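PDB 6FRL: tryptophan halogenase superfamily from Brevundimonas sp. BAL3, which acts as a flavin-dependent halogenase that prefers bromination over chlorination. Local coordinates for residues D75-R78 against T83-L86. Sequence-based numbering, arbitrary orientation.
Sequences DVMR and TCKL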
ATOM      1  N   ASP B  75      12.428  -6.600 -29.664  1.00 32.40           N
ATOM      2  CA  ASP B  75      12.589  -8.008 -30.036  1.00 32.36           C
ATOM      3  C   ASP B  75      11.296  -8.802 -29.721  1.00 31.07           C
ATOM      4  O   ASP B  75      10.827  -9.582 -30.580  1.00 28.63           O
ATOM      5  CB  ASP B  75      13.808  -8.653 -29.359  1.00 32.72           C
ATOM      6  CG  ASP B  75      15.176  -8.012 -29.787  1.00 36.35           C
ATOM      7  OD1 ASP B  75      15.359  -7.564 -30.970  1.00 33.87           O
ATOM      8  OD2 ASP B  75      16.082  -7.980 -28.897  1.00 36.87           O
ATOM      9  N   VAL B  76      10.697  -8.581 -28.534  1.00 28.10           N
ATOM     10  CA  VAL B  76       9.466  -9.328 -28.165  1.00 26.65           C
ATOM     11  C   VAL B  76       8.310  -8.946 -29.094  1.00 26.71           C
ATOM     12  O   VAL B  76       7.514  -9.809 -29.508  1.00 25.10           O
ATOM     13  CB  VAL B  76       9.042  -9.149 -26.673  1.00 25.85           C
ATOM     14  CG1 VAL B  76       7.722  -9.829 -26.372  1.00 24.92           C
ATOM     15  CG2 VAL B  76      10.089  -9.691 -25.721  1.00 26.16           C
ATOM     16  N   MET B  77       8.227  -7.653 -29.423  1.00 27.95           N
ATOM     17  CA  MET B  77       7.155  -7.158 -30.302  1.00 29.73           C
ATOM     18  C   MET B  77       7.272  -7.714 -31.707  1.00 30.46           C
ATOM     19  O   MET B  77       6.270  -8.210 -32.233  1.00 30.62           O
ATOM     20  CB  MET B  77       7.061  -5.624 -30.312  1.00 30.59           C
ATOM     21  CG  MET B  77       6.510  -5.067 -29.007  1.00 29.37           C
ATOM     22  SD  MET B  77       6.389  -3.308 -29.101  1.00 31.74           S
ATOM     23  CE  MET B  77       4.879  -3.148 -30.079  1.00 32.96           C
ATOM     24  N   ARG B  78       8.478  -7.649 -32.292  1.00 30.23           N
ATOM     25  CA  ARG B  78       8.747  -8.294 -33.596  1.00 30.36           C
ATOM     26  C   ARG B  78       8.297  -9.745 -33.599  1.00 30.59           C
ATOM     27  O   ARG B  78       7.656 -10.188 -34.539  1.00 33.16           O
ATOM     28  CB  ARG B  78      10.238  -8.215 -34.010  1.00 31.21           C
ATOM     29  CG  ARG B  78      10.576  -7.074 -34.976  1.00 33.89           C
ATOM     30  CD  ARG B  78      12.008  -7.096 -35.490  1.00 31.79           C
ATOM     31  NE  ARG B  78      12.919  -6.810 -34.384  1.00 33.10           N
ATOM     32  CZ  ARG B  78      13.348  -5.614 -34.001  1.00 34.00           C
ATOM     33  NH1 ARG B  78      13.015  -4.524 -34.670  1.00 36.27           N
ATOM     34  NH2 ARG B  78      14.162  -5.513 -32.951  1.00 35.18           N
ATOM     35  N   THR B  83       1.512  -4.880 -31.405  1.00 30.16           N
ATOM     36  CA  THR B  83       1.398  -3.426 -31.551  1.00 30.55           C
ATOM     37  C   THR B  83       1.299  -2.779 -30.154  1.00 30.44           C
ATOM     38  O   THR B  83       1.101  -3.469 -29.146  1.00 29.40           O
ATOM     39  CB  THR B  83       0.126  -3.039 -32.331  1.00 29.75           C
ATOM     40  OG1 THR B  83      -1.033  -3.384 -31.554  1.00 30.48           O
ATOM     41  CG2 THR B  83       0.057  -3.769 -33.659  1.00 30.38           C
ATOM     42  N   CYS B  84       1.422  -1.462 -30.123  1.00 27.20           N
ATOM     43  CA  CYS B  84       1.323  -0.692 -28.886  1.00 27.24           C
ATOM     44  C   CYS B  84      -0.109  -0.589 -28.357  1.00 27.73           C
ATOM     45  O   CYS B  84      -1.060  -0.516 -29.145  1.00 25.18           O
ATOM     46  CB  CYS B  84       1.854   0.725 -29.108  1.00 27.88           C
ATOM     47  SG  CYS B  84       3.523   0.778 -29.781  1.00 28.84           S
ATOM     48  N   LYS B  85      -0.245  -0.611 -27.029  1.00 27.62           N
ATOM     49  CA  LYS B  85      -1.534  -0.404 -26.360  1.00 29.69           C
ATOM     50  C   LYS B  85      -1.415   0.720 -25.336  1.00 32.32           C
ATOM     51  O   LYS B  85      -0.755   0.556 -24.279  1.00 32.29           O
ATOM     52  CB  LYS B  85      -2.031  -1.662 -25.651  1.00 28.52           C
ATOM     53  CG  LYS B  85      -3.363  -1.405 -24.930  1.00 28.90           C
ATOM     54  CD  LYS B  85      -3.940  -2.618 -24.253  1.00 27.73           C
ATOM     55  CE  LYS B  85      -5.096  -2.281 -23.332  1.00 25.84           C
ATOM     56  NZ  LYS B  85      -5.337  -3.355 -22.306  1.00 25.92           N
ATOM     57  N   LEU B  86      -2.057   1.851 -25.640  1.00 33.17           N
ATOM     58  CA  LEU B  86      -2.091   2.974 -24.699  1.00 33.82           C
ATOM     59  C   LEU B  86      -3.244   2.976 -23.664  1.00 34.24           C
ATOM     60  O   LEU B  86      -3.219   3.782 -22.735  1.00 31.23           O
ATOM     61  CB  LEU B  86      -2.102   4.278 -25.471  1.00 33.51           C
ATOM     62  CG  LEU B  86      -0.744   4.595 -26.087  1.00 33.47           C
ATOM     63  CD1 LEU B  86      -0.909   5.775 -27.021  1.00 34.02           C
ATOM     64  CD2 LEU B  86       0.319   4.866 -25.035  1.00 32.51           C
TER
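Met77 reaches Thr83 and Cys84 through a chain that is extended first and bent last: its CG lies beside the backbone N and anti to the carbonyl carbon, the next torsion is fully extended and carries SD straight outward, and a turn of 78° at chi3 presents the methyl CE to the strand. The contact is an example of a helix and a strand joined by one long apolar side chain, with no hydrogen bond between the two segments. The methyl settles over the face of the peptide joining Thr83 to Cys84. Met77 CE lies 3.6 Å from Thr83 C and almost directly above it, the line between the two atoms running nearly at right angles to the peptide plane. Cys84 meets the same methyl from one side, its SG standing 4.2 Å from Met77 CE in a looser apolar contact. Thr83 offers backbone alone, because its side chain points away from the helix; its OG1 is hydrogen-bonded to Pro282 O and His166 ND1. The peptide under the methyl is anchored too, since Cys84 N is hydrogen-bonded to His497 NE2. The contact is small and wholly buried, a local piece of packing in which the side chain of Met77 bridges helix 73-79 and the strand that follows after a short connection. Strand 83-85 is an edge of a three-stranded antiparallel sheet and pairs with strand 164-168 through backbone hydrogen bonds of Thr83 with His166 and of Lys85 with Ala164. Leu165 of that partner strand also touches Met77, while helix 497-502 packs against Thr83 and Cys84 through His497, Phe500 and Leu501.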